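Local coordinates for protein TodX (Pseudomonas putida, PDB 3BS0) that transports toluene, an aromatic hydrocarbon, across the outer membrane as a FadL-family beta-barrel protein, a first step in its biodegradation, at residues 184-189 with 320-325; 202-207 with 250-255; 264-269 with 315-320. All blocks are in the same frame, centred on the assembly; numbering follows the deposited sequence.

Contact 1 (184-189 with 320-325)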
ATOM      1  N   GLY A 184     -13.405  19.293  20.226  1.00 32.41           N
ATOM      2  CA  GLY A 184     -14.787  18.942  20.015  1.00 30.95           C
ATOM      3  C   GLY A 184     -15.589  19.057  21.284  1.00 32.42           C
ATOM      4  O   GLY A 184     -15.037  19.015  22.389  1.00 30.75           O
ATOM      5  N   GLY A 185     -16.899  19.209  21.120  1.00 32.11           N
ATOM      6  CA  GLY A 185     -17.782  19.310  22.258  1.00 31.85           C
ATOM      7  C   GLY A 185     -17.823  18.028  23.068  1.00 32.70           C
ATOM      8  O   GLY A 185     -18.261  18.035  24.219  1.00 31.94           O
ATOM      9  N   LEU A 186     -17.368  16.921  22.490  1.00 33.58           N
ATOM     10  CA  LEU A 186     -17.393  15.659  23.233  1.00 34.21           C
ATOM     11  C   LEU A 186     -16.278  15.621  24.252  1.00 33.37           C
ATOM     12  O   LEU A 186     -16.278  14.784  25.153  1.00 34.04           O
ATOM     13  CB  LEU A 186     -17.286  14.451  22.298  1.00 33.80           C
ATOM     14  CG  LEU A 186     -18.615  13.886  21.786  1.00 35.66           C
ATOM     15  CD1 LEU A 186     -18.373  12.633  20.945  1.00 30.14           C
ATOM     16  CD2 LEU A 186     -19.518  13.571  22.984  1.00 33.38           C
ATOM     17  N   VAL A 187     -15.328  16.539  24.117  1.00 31.99           N
ATOM     18  CA  VAL A 187     -14.229  16.581  25.062  1.00 30.81           C
ATOM     19  C   VAL A 187     -14.789  16.848  26.452  1.00 30.96           C
ATOM     20  O   VAL A 187     -14.654  16.002  27.333  1.00 33.54           O
ATOM     21  CB  VAL A 187     -13.194  17.669  24.704  1.00 30.54           C
ATOM     22  CG1 VAL A 187     -12.173  17.814  25.825  1.00 30.16           C
ATOM     23  CG2 VAL A 187     -12.517  17.325  23.402  1.00 27.92           C
ATOM     24  N   PRO A 188     -15.449  18.009  26.665  1.00 30.10           N
ATOM     25  CA  PRO A 188     -16.006  18.318  27.982  1.00 27.91           C
ATOM     26  C   PRO A 188     -17.117  17.418  28.482  1.00 29.50           C
ATOM     27  O   PRO A 188     -17.430  17.441  29.655  1.00 33.95           O
ATOM     28  CB  PRO A 188     -16.471  19.761  27.835  1.00 27.22           C
ATOM     29  CG  PRO A 188     -16.822  19.854  26.407  1.00 28.01           C
ATOM     30  CD  PRO A 188     -15.697  19.131  25.738  1.00 29.98           C
ATOM     31  N   SER A 189     -17.748  16.636  27.628  1.00 28.49           N
ATOM     32  CA  SER A 189     -18.803  15.774  28.153  1.00 29.97           C
ATOM     33  C   SER A 189     -18.314  14.373  28.524  1.00 31.63           C
ATOM     34  O   SER A 189     -18.804  13.781  29.485  1.00 31.99           O
ATOM     35  CB  SER A 189     -19.969  15.685  27.161  1.00 27.70           C
ATOM     36  OG  SER A 189     -19.491  15.612  25.837  1.00 32.03           O
ATOM     37  N   GLY A 320     -22.539  15.265  19.788  1.00 41.06           N
ATOM     38  CA  GLY A 320     -21.354  16.084  19.630  1.00 39.06           C
ATOM     39  C   GLY A 320     -20.314  15.315  18.853  1.00 39.59           C
ATOM     40  O   GLY A 320     -20.575  14.198  18.399  1.00 35.95           O
ATOM     41  N   GLY A 321     -19.141  15.915  18.680  1.00 40.50           N
ATOM     42  CA  GLY A 321     -18.081  15.237  17.960  1.00 43.20           C
ATOM     43  C   GLY A 321     -16.701  15.473  18.548  1.00 45.49           C
ATOM     44  O   GLY A 321     -16.510  16.294  19.451  1.00 45.97           O
ATOM     45  N   ILE A 322     -15.729  14.720  18.050  1.00 46.07           N
ATOM     46  CA  ILE A 322     -14.358  14.892  18.483  1.00 45.56           C
ATOM     47  C   ILE A 322     -13.542  15.024  17.232  1.00 44.55           C
ATOM     48  O   ILE A 322     -13.777  14.343  16.237  1.00 43.90           O
ATOM     49  CB  ILE A 322     -13.858  13.723  19.312  1.00 47.17           C
ATOM     50  CG1 ILE A 322     -14.328  12.420  18.691  1.00 48.08           C
ATOM     51  CG2 ILE A 322     -14.316  13.888  20.763  1.00 48.73           C
ATOM     52  CD1 ILE A 322     -14.046  11.228  19.558  1.00 52.84           C
ATOM     53  N   ASP A 323     -12.579  15.925  17.287  1.00 45.98           N
ATOM     54  CA  ASP A 323     -11.731  16.207  16.141  1.00 47.29           C
ATOM     55  C   ASP A 323     -10.251  16.011  16.480  1.00 44.66           C
ATOM     56  O   ASP A 323      -9.764  16.531  17.483  1.00 44.06           O
ATOM     57  CB  ASP A 323     -12.015  17.647  15.712  1.00 51.01           C
ATOM     58  CG  ASP A 323     -11.053  18.149  14.693  1.00 57.07           C
ATOM     59  OD1 ASP A 323      -9.835  17.896  14.839  1.00 59.57           O
ATOM     60  OD2 ASP A 323     -11.520  18.821  13.746  1.00 63.61           O
ATOM     61  N   VAL A 324      -9.533  15.257  15.655  1.00 42.92           N
ATOM     62  CA  VAL A 324      -8.117  15.049  15.922  1.00 43.85           C
ATOM     63  C   VAL A 324      -7.255  15.647  14.813  1.00 46.72           C
ATOM     64  O   VAL A 324      -7.412  15.320  13.642  1.00 46.37           O
ATOM     65  CB  VAL A 324      -7.776  13.558  16.087  1.00 40.12           C
ATOM     66  CG1 VAL A 324      -6.430  13.424  16.747  1.00 39.43           C
ATOM     67  CG2 VAL A 324      -8.839  12.855  16.921  1.00 38.87           C
ATOM     68  N   ALA A 325      -6.353  16.545  15.195  1.00 50.90           N
ATOM     69  CA  ALA A 325      -5.464  17.207  14.246  1.00 55.62           C
ATOM     70  C   ALA A 325      -4.045  16.688  14.404  1.00 58.64           C
ATOM     71  O   ALA A 325      -3.287  17.187  15.228  1.00 60.11           O
ATOM     72  CB  ALA A 325      -5.495  18.717  14.466  1.00 54.04           C
TER

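Contact 2 (202-207 with 250-255). With C8E ((hydroxyethyloxy)tri(ethyloxy)octane), chain D.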
ATOM      1  N   PHE A 202     -11.849   3.777  19.160  1.00 30.49           N
ATOM      2  CA  PHE A 202     -12.355   4.123  17.864  1.00 32.35           C
ATOM      3  C   PHE A 202     -12.593   2.867  17.055  1.00 31.86           C
ATOM      4  O   PHE A 202     -11.739   2.008  16.983  1.00 34.06           O
ATOM      5  CB  PHE A 202     -11.379   5.039  17.152  1.00 35.13           C
ATOM      6  CG  PHE A 202     -11.722   6.473  17.303  1.00 35.78           C
ATOM      7  CD1 PHE A 202     -11.026   7.281  18.187  1.00 37.63           C
ATOM      8  CD2 PHE A 202     -12.781   7.004  16.601  1.00 36.77           C
ATOM      9  CE1 PHE A 202     -11.379   8.607  18.370  1.00 38.22           C
ATOM     10  CE2 PHE A 202     -13.148   8.325  16.774  1.00 40.28           C
ATOM     11  CZ  PHE A 202     -12.444   9.130  17.662  1.00 39.10           C
ATOM     12  N   SER A 203     -13.768   2.756  16.459  1.00 30.93           N
ATOM     13  CA  SER A 203     -14.080   1.590  15.664  1.00 31.13           C
ATOM     14  C   SER A 203     -14.671   1.933  14.299  1.00 33.15           C
ATOM     15  O   SER A 203     -15.615   2.721  14.178  1.00 32.90           O
ATOM     16  CB  SER A 203     -15.033   0.684  16.438  1.00 31.06           C
ATOM     17  OG  SER A 203     -15.498  -0.365  15.614  1.00 34.40           O
ATOM     18  N   LEU A 204     -14.073   1.355  13.270  1.00 33.55           N
ATOM     19  CA  LEU A 204     -14.508   1.531  11.891  1.00 35.45           C
ATOM     20  C   LEU A 204     -14.584   0.096  11.390  1.00 38.40           C
ATOM     21  O   LEU A 204     -13.654  -0.421  10.788  1.00 39.05           O
ATOM     22  CB  LEU A 204     -13.477   2.342  11.116  1.00 31.87           C
ATOM     23  CG  LEU A 204     -13.511   3.850  11.380  1.00 31.62           C
ATOM     24  CD1 LEU A 204     -13.279   4.197  12.849  1.00 27.11           C
ATOM     25  CD2 LEU A 204     -12.439   4.478  10.515  1.00 32.83           C
ATOM     26  N   SER A 205     -15.714  -0.537  11.667  1.00 42.11           N
ATOM     27  CA  SER A 205     -15.939  -1.938  11.351  1.00 47.76           C
ATOM     28  C   SER A 205     -16.874  -2.276  10.211  1.00 52.90           C
ATOM     29  O   SER A 205     -16.975  -3.436   9.836  1.00 55.09           O
ATOM     30  CB  SER A 205     -16.519  -2.623  12.574  1.00 47.80           C
ATOM     31  OG  SER A 205     -17.905  -2.311  12.655  1.00 47.36           O
ATOM     32  N   ARG A 206     -17.577  -1.291   9.672  1.00 59.77           N
ATOM     33  CA  ARG A 206     -18.549  -1.573   8.625  1.00 63.99           C
ATOM     34  C   ARG A 206     -18.064  -1.938   7.259  1.00 66.10           C
ATOM     35  O   ARG A 206     -17.048  -1.434   6.783  1.00 68.09           O
ATOM     36  CB  ARG A 206     -19.517  -0.404   8.464  1.00 64.01           C
ATOM     37  CG  ARG A 206     -20.640  -0.414   9.465  1.00 64.83           C
ATOM     38  CD  ARG A 206     -20.103  -0.174  10.847  1.00 66.71           C
ATOM     39  NE  ARG A 206     -20.957   0.746  11.587  1.00 70.16           N
ATOM     40  CZ  ARG A 206     -20.566   1.417  12.666  1.00 71.35           C
ATOM     41  NH1 ARG A 206     -19.328   1.267  13.125  1.00 71.37           N
ATOM     42  NH2 ARG A 206     -21.407   2.241  13.280  1.00 70.86           N
ATOM     43  N   ASN A 207     -18.772  -2.849   6.611  1.00 68.11           N
ATOM     44  CA  ASN A 207     -18.343  -3.084   5.270  1.00 70.51           C
ATOM     45  C   ASN A 207     -19.333  -2.742   4.195  1.00 73.31           C
ATOM     46  O   ASN A 207     -20.569  -2.819   4.318  1.00 73.70           O
ATOM     47  CB  ASN A 207     -17.807  -4.482   4.994  1.00 69.99           C
ATOM     48  CG  ASN A 207     -16.925  -4.501   3.730  1.00 70.24           C
ATOM     49  OD1 ASN A 207     -17.182  -3.770   2.773  1.00 70.00           O
ATOM     50  ND2 ASN A 207     -15.886  -5.324   3.732  1.00 67.68           N
ATOM     51  N   GLY A 250     -17.416   7.390   6.503  1.00 37.11           N
ATOM     52  CA  GLY A 250     -18.241   6.244   6.787  1.00 36.45           C
ATOM     53  C   GLY A 250     -18.724   6.287   8.217  1.00 38.96           C
ATOM     54  O   GLY A 250     -18.675   7.317   8.884  1.00 40.98           O
ATOM     55  N   LYS A 251     -19.188   5.146   8.691  1.00 40.18           N
ATOM     56  CA  LYS A 251     -19.691   5.045  10.040  1.00 40.14           C
ATOM     57  C   LYS A 251     -18.578   4.607  10.983  1.00 39.44           C
ATOM     58  O   LYS A 251     -17.701   3.818  10.611  1.00 40.99           O
ATOM     59  CB  LYS A 251     -20.863   4.052  10.082  1.00 40.46           C
ATOM     60  CG  LYS A 251     -22.045   4.445   9.198  1.00 42.56           C
ATOM     61  CD  LYS A 251     -22.361   5.939   9.325  1.00 45.47           C
ATOM     62  CE  LYS A 251     -23.857   6.239   9.165  1.00 48.14           C
ATOM     63  NZ  LYS A 251     -24.209   7.586   9.749  1.00 49.47           N
ATOM     64  N   ALA A 252     -18.624   5.132  12.203  1.00 37.29           N
ATOM     65  CA  ALA A 252     -17.634   4.829  13.215  1.00 35.88           C
ATOM     66  C   ALA A 252     -18.291   4.900  14.572  1.00 36.62           C
ATOM     67  O   ALA A 252     -19.233   5.659  14.778  1.00 40.02           O
ATOM     68  CB  ALA A 252     -16.496   5.829  13.142  1.00 36.06           C
ATOM     69  N   THR A 253     -17.800   4.096  15.500  1.00 36.78           N
ATOM     70  CA  THR A 253     -18.328   4.092  16.844  1.00 33.61           C
ATOM     71  C   THR A 253     -17.269   4.616  17.797  1.00 33.30           C
ATOM     72  O   THR A 253     -16.226   3.995  17.995  1.00 32.60           O
ATOM     73  CB  THR A 253     -18.722   2.676  17.304  1.00 34.14           C
ATOM     74  OG1 THR A 253     -19.714   2.139  16.428  1.00 36.13           O
ATOM     75  CG2 THR A 253     -19.275   2.722  18.723  1.00 33.46           C
ATOM     76  N   LEU A 254     -17.519   5.782  18.368  1.00 34.80           N
ATOM     77  CA  LEU A 254     -16.591   6.343  19.334  1.00 32.48           C
ATOM     78  C   LEU A 254     -17.098   5.790  20.645  1.00 33.35           C
ATOM     79  O   LEU A 254     -18.276   5.911  20.958  1.00 32.85           O
ATOM     80  CB  LEU A 254     -16.676   7.853  19.371  1.00 32.47           C
ATOM     81  CG  LEU A 254     -15.974   8.367  20.621  1.00 37.62           C
ATOM     82  CD1 LEU A 254     -14.462   8.204  20.471  1.00 36.56           C
ATOM     83  CD2 LEU A 254     -16.346   9.821  20.853  1.00 38.29           C
ATOM     84  N   SER A 255     -16.215   5.170  21.405  1.00 33.22           N
ATOM     85  CA  SER A 255     -16.624   4.586  22.660  1.00 31.08           C
ATOM     86  C   SER A 255     -15.665   4.920  23.798  1.00 29.35           C
ATOM     87  O   SER A 255     -14.485   4.632  23.749  1.00 30.66           O
ATOM     88  CB  SER A 255     -16.772   3.080  22.484  1.00 30.26           C
ATOM     89  OG  SER A 255     -15.956   2.414  23.407  1.00 36.84           O
TER
HETATM   90  C1  C8E D 503      -2.911   6.323   2.412  1.00 96.03           C
HETATM   91  C2  C8E D 503      -3.167   5.790   3.752  1.00 96.50           C
HETATM   92  C3  C8E D 503      -4.025   6.590   4.628  1.00 96.32           C
HETATM   93  C4  C8E D 503      -4.423   5.694   5.657  1.00 95.55           C
HETATM   94  C5  C8E D 503      -4.777   6.410   6.832  1.00 94.76           C
HETATM   95  C6  C8E D 503      -5.142   5.453   7.845  1.00 95.04           C
HETATM   96  C7  C8E D 503      -4.697   6.317   8.992  1.00 95.39           C
HETATM   97  C8  C8E D 503      -5.564   7.463   9.284  1.00 95.35           C
HETATM   98  O9  C8E D 503      -6.004   7.855  10.560  1.00 94.79           O
HETATM   99  C10 C8E D 503      -6.815   6.821  11.246  1.00 96.02           C
HETATM  100  C11 C8E D 503      -7.219   7.514  12.583  1.00 96.44           C
HETATM  101  O12 C8E D 503      -8.618   8.159  12.592  1.00 96.92           O
HETATM  102  C13 C8E D 503      -9.385   7.536  13.670  1.00 96.78           C
HETATM  103  C14 C8E D 503      -8.993   7.784  15.177  1.00 96.29           C
HETATM  104  O15 C8E D 503      -8.652   9.064  15.854  1.00 96.61           O
HETATM  105  C16 C8E D 503      -7.189   9.320  15.710  1.00 96.48           C
HETATM  106  C17 C8E D 503      -6.300   8.681  16.804  1.00 96.65           C
HETATM  107  O18 C8E D 503      -5.324   9.319  17.632  1.00 96.14           O
HETATM  108  C19 C8E D 503      -4.016   9.326  16.978  1.00 95.48           C
HETATM  109  C20 C8E D 503      -2.686   8.641  17.458  1.00 95.40           C
HETATM  110  O21 C8E D 503      -1.700   9.479  18.054  1.00 94.25           O

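Contact 3 (264-269 with 315-320)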
ATOM      1  N   LEU A 264     -19.214   3.573  27.045  1.00 35.31           N
ATOM      2  CA  LEU A 264     -20.223   4.538  26.619  1.00 35.11           C
ATOM      3  C   LEU A 264     -20.005   4.834  25.139  1.00 34.06           C
ATOM      4  O   LEU A 264     -19.423   5.862  24.779  1.00 30.58           O
ATOM      5  CB  LEU A 264     -20.097   5.826  27.450  1.00 35.06           C
ATOM      6  CG  LEU A 264     -21.219   6.873  27.443  1.00 36.55           C
ATOM      7  CD1 LEU A 264     -20.766   8.092  28.271  1.00 37.59           C
ATOM      8  CD2 LEU A 264     -21.568   7.291  26.022  1.00 31.62           C
ATOM      9  N   PRO A 265     -20.483   3.929  24.266  1.00 35.26           N
ATOM     10  CA  PRO A 265     -20.409   3.968  22.797  1.00 35.56           C
ATOM     11  C   PRO A 265     -21.221   5.089  22.175  1.00 37.60           C
ATOM     12  O   PRO A 265     -22.181   5.576  22.759  1.00 36.01           O
ATOM     13  CB  PRO A 265     -20.970   2.617  22.395  1.00 36.16           C
ATOM     14  CG  PRO A 265     -22.066   2.430  23.410  1.00 37.38           C
ATOM     15  CD  PRO A 265     -21.326   2.799  24.699  1.00 37.68           C
ATOM     16  N   LEU A 266     -20.841   5.496  20.974  1.00 39.92           N
ATOM     17  CA  LEU A 266     -21.582   6.532  20.314  1.00 39.82           C
ATOM     18  C   LEU A 266     -21.292   6.563  18.824  1.00 41.98           C
ATOM     19  O   LEU A 266     -20.181   6.880  18.385  1.00 42.05           O
ATOM     20  CB  LEU A 266     -21.330   7.863  21.022  1.00 42.64           C
ATOM     21  CG  LEU A 266     -20.331   8.961  20.688  1.00 46.10           C
ATOM     22  CD1 LEU A 266     -20.849   9.743  19.505  1.00 45.16           C
ATOM     23  CD2 LEU A 266     -20.197   9.903  21.889  1.00 45.48           C
ATOM     24  N   ASP A 267     -22.323   6.183  18.060  1.00 42.65           N
ATOM     25  CA  ASP A 267     -22.285   6.108  16.597  1.00 41.69           C
ATOM     26  C   ASP A 267     -22.391   7.463  15.952  1.00 41.94           C
ATOM     27  O   ASP A 267     -23.083   8.344  16.451  1.00 42.26           O
ATOM     28  CB  ASP A 267     -23.438   5.264  16.068  1.00 41.29           C
ATOM     29  CG  ASP A 267     -23.624   3.995  16.840  1.00 41.31           C
ATOM     30  OD1 ASP A 267     -22.616   3.309  17.112  1.00 44.25           O
ATOM     31  OD2 ASP A 267     -24.782   3.678  17.167  1.00 37.30           O
ATOM     32  N   GLY A 268     -21.713   7.613  14.823  1.00 40.78           N
ATOM     33  CA  GLY A 268     -21.745   8.869  14.116  1.00 39.10           C
ATOM     34  C   GLY A 268     -20.979   8.752  12.823  1.00 39.85           C
ATOM     35  O   GLY A 268     -20.687   7.655  12.347  1.00 41.90           O
ATOM     36  N   ASP A 269     -20.661   9.902  12.253  1.00 38.85           N
ATOM     37  CA  ASP A 269     -19.914   9.970  11.018  1.00 38.58           C
ATOM     38  C   ASP A 269     -18.442  10.254  11.333  1.00 36.54           C
ATOM     39  O   ASP A 269     -18.124  10.875  12.352  1.00 33.17           O
ATOM     40  CB  ASP A 269     -20.472  11.093  10.141  1.00 42.22           C
ATOM     41  CG  ASP A 269     -19.725  11.228   8.834  1.00 47.01           C
ATOM     42  OD1 ASP A 269     -19.945  10.383   7.934  1.00 50.52           O
ATOM     43  OD2 ASP A 269     -18.904  12.166   8.713  1.00 46.77           O
ATOM     44  N   PHE A 315     -14.978  13.232  13.766  1.00 32.09           N
ATOM     45  CA  PHE A 315     -16.061  12.329  14.121  1.00 29.84           C
ATOM     46  C   PHE A 315     -17.194  13.193  14.662  1.00 31.74           C
ATOM     47  O   PHE A 315     -16.981  14.093  15.484  1.00 30.89           O
ATOM     48  CB  PHE A 315     -15.630  11.333  15.186  1.00 27.01           C
ATOM     49  CG  PHE A 315     -16.783  10.578  15.810  1.00 23.16           C
ATOM     50  CD1 PHE A 315     -17.291   9.430  15.209  1.00 20.04           C
ATOM     51  CD2 PHE A 315     -17.354  11.025  16.991  1.00 18.39           C
ATOM     52  CE1 PHE A 315     -18.344   8.741  15.787  1.00 22.09           C
ATOM     53  CE2 PHE A 315     -18.410  10.348  17.578  1.00 20.13           C
ATOM     54  CZ  PHE A 315     -18.910   9.201  16.977  1.00 21.81           C
ATOM     55  N   ILE A 316     -18.406  12.911  14.218  1.00 32.70           N
ATOM     56  CA  ILE A 316     -19.512  13.723  14.649  1.00 34.93           C
ATOM     57  C   ILE A 316     -20.786  12.927  14.865  1.00 35.56           C
ATOM     58  O   ILE A 316     -21.149  12.082  14.067  1.00 34.42           O
ATOM     59  CB  ILE A 316     -19.715  14.852  13.619  1.00 37.46           C
ATOM     60  CG1 ILE A 316     -20.606  15.946  14.191  1.00 38.64           C
ATOM     61  CG2 ILE A 316     -20.270  14.288  12.318  1.00 37.63           C
ATOM     62  CD1 ILE A 316     -20.525  17.192  13.345  1.00 40.31           C
ATOM     63  N   SER A 317     -21.441  13.200  15.984  1.00 37.87           N
ATOM     64  CA  SER A 317     -22.677  12.535  16.347  1.00 39.40           C
ATOM     65  C   SER A 317     -23.732  13.557  16.789  1.00 41.09           C
ATOM     66  O   SER A 317     -23.479  14.771  16.815  1.00 40.47           O
ATOM     67  CB  SER A 317     -22.419  11.550  17.483  1.00 40.68           C
ATOM     68  OG  SER A 317     -21.935  12.230  18.630  1.00 39.91           O
ATOM     69  N   GLN A 318     -24.910  13.050  17.141  1.00 42.70           N
ATOM     70  CA  GLN A 318     -26.016  13.882  17.584  1.00 44.28           C
ATOM     71  C   GLN A 318     -25.684  14.528  18.926  1.00 45.51           C
ATOM     72  O   GLN A 318     -26.181  15.607  19.250  1.00 46.74           O
ATOM     73  CB  GLN A 318     -27.278  13.029  17.703  1.00 45.14           C
ATOM     74  CG  GLN A 318     -28.547  13.698  17.160  1.00 48.86           C
ATOM     75  CD  GLN A 318     -28.302  14.469  15.871  1.00 49.35           C
ATOM     76  OE1 GLN A 318     -27.964  15.657  15.903  1.00 51.80           O
ATOM     77  NE2 GLN A 318     -28.460  13.797  14.732  1.00 48.00           N
ATOM     78  N   LEU A 319     -24.829  13.861  19.694  1.00 45.70           N
ATOM     79  CA  LEU A 319     -24.416  14.353  21.002  1.00 43.92           C
ATOM     80  C   LEU A 319     -23.196  15.249  20.939  1.00 42.71           C
ATOM     81  O   LEU A 319     -22.850  15.901  21.924  1.00 42.93           O
ATOM     82  CB  LEU A 319     -24.114  13.183  21.925  1.00 43.24           C
ATOM     83  CG  LEU A 319     -25.351  12.558  22.544  1.00 44.80           C
ATOM     84  CD1 LEU A 319     -24.940  11.375  23.411  1.00 45.32           C
ATOM     85  CD2 LEU A 319     -26.074  13.628  23.364  1.00 38.39           C
ATOM     86  N   GLY A 320     -22.539  15.265  19.788  1.00 41.06           N
ATOM     87  CA  GLY A 320     -21.354  16.084  19.630  1.00 39.06           C
ATOM     88  C   GLY A 320     -20.314  15.315  18.853  1.00 39.59           C
ATOM     89  O   GLY A 320     -20.575  14.198  18.399  1.00 35.95           O
TER

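Contact 1 (184-189 with 320-325)
Leu186 and its glycine neighbours pack against Gly320, Gly321 and Ile322 in a helix-to-strand contact that combines one backbone hydrogen bond with a small apolar patch. It lies far from the centre of the chain, where the pairing of strands 182-183 and 320-324 ends and the first of the two turns into helix 186-194. Backbone bonding between Ser183 and Asp323 belongs to that pairing, and Gly184 comes directly after it. The oxygen of Gly321 meets the turning chain: Leu186 N donates to Gly321 O over 3.2 Å, with 160° at the hydrogen. Gly184 CA also directs a C-H toward Gly321 O, at 3.2 Å. A CB on Gly184 would point toward the strand and run into this oxygen, and the backbone angles of Gly184 and Gly320 alike suit a residue without CB. Inside the turn, Val187 N bonds to Gly184 O at 3.0 Å, and Ser189 OG reaches back to Gly185 O at 3.2 Å. Leu186 is buried and turned toward the strand. Its CG rests 3.7 Å from Gly320 C, and its CD1 lies 3.7 Å from Gly320 O. Its CB touches Ile322 CG2 at 3.4 Å, a branch that stands anti to the carbonyl carbon of Ile322 and beside the backbone N. Leu254 and Phe315 touch both Leu186 and Ile322, and a bound detergent molecule also reaches Ile322. No charged group takes part. The only hydrogen bond between the two segments is thus main chain to main chain, with Gly321 O taking one N-H and a weaker C-H, while the leucine and isoleucine extend an apolar surface that continues to the detergent.

Contact 2 (202-207 with 250-255)
Phe202 is sandwiched between Leu254 and a bound detergent. Leu254 CD1 sits over one face, 3.8 Å from the ring centroid and 22° off the normal, a CH-pi contact; the detergent carbon C14 lies 3.6 Å above the opposite face of the Phe202 ring, offset toward the rim. An alanine in place of this phenylalanine would probably open a gap between Leu254 CD1 and the detergent and leave that methyl without its aromatic partner. Beside this pair, Leu204 CD1 meets Ala252 CB at 3.6 Å. Two backbone bonds hold the register: Ser203 N to Thr253 O at 3.2 Å and Thr253 N to Ser203 O at 2.9 Å. Past the end of its strand, the bent Arg206 chain crosses Lys251 obliquely, with Lys251 CB 3.4 Å above the guanidinium plane and offset toward its rim, while NH1 makes a weak bond to Thr253 OG1. In the second shell, Asp267 hydrogen-bonds Thr253 OG1, Glu165 holds Ser203 OG, and Ile322 packs on both Phe202 and Leu254. With strand 199-204 also paired to strand 151-169, this is antiparallel beta pairing in a FadL-family outer-membrane protein, with the Phe202 and Leu254 face turned to bound detergent.

Contact 3 (264-269 with 315-320)
Asp269 and Ile316 form an antiparallel hydrogen-bonded pair that joins strand 263-272 to a tight beta hairpin built from strands 314-317 and 320-324. Asp269 N donates to Ile316 O at 2.9 Å with 159° at the hydrogen, and Ile316 N returns the bond to Asp269 O at 2.8 Å. Each of the two oxygens also meets a C-H: Gly268 CA lies 3.3 Å from Ile316 O, and Phe315 CA lies 3.1 Å from Asp269 O. A CB on Gly268 would point toward the hairpin and clash with Ile316 O, consistent with a glycine at this pairing. The short strand segments run at 115° to each other, and this steep crossing is in keeping with a single bridged pair before the chains diverge. On one face Asp269 CB touches Ile316 CG2 at 3.9 Å. The hairpin itself turns through Gln318 and Leu319, whose backbone angles are those of a type I turn; Ser317 and Gly320 are its flanking pair, with Ser317 N bonded to Gly320 O and a weaker bond from Gly320 N to Ser317 O. Such a two-residue hairpin lets the strand that pairs with Asp269 fold straight back, placing Phe315 next to Ile322. The CG of Phe315 stands anti to the backbone N (chi1 167°), and the end of the side chain comes nearer to strand 263-272: its CE1 is 3.7 Å from Gly268 N, and Leu266 O lies at the ring edge. Leu266 CG approaches Phe315 CE2 at 3.9 Å, the two side chains crossing. Leu254 of the neighbouring strand packs on both of them, and Leu186 and Leu190 of helix 186-194 cover Leu266. Asp269 OD1 lies near the like-charged Glu249, which would probably raise the cost of ionising both.

In the fold
From the N terminus, the chain first passes 184-189, whose partner comes last, and then 202-207. Contact 2 closes when 250-255 returns to 202-207. The chain then doubles back into 264-269, the strand next to 250-255, and contact 3 closes when 315-320 arrives. Contact 1 closes last, as 320-325 reaches 184-189, so contacts 2 and 3 stand in series inside its loop and none cross. Contacts 1 and 3 share Gly320. Together they tie helix 186-194 and the hairpin around Gly320 to strands 199-204, 244-257 and 263-272, with Leu186, Leu254, Leu266, Phe315 and Ile322 meeting in a common apolar cluster.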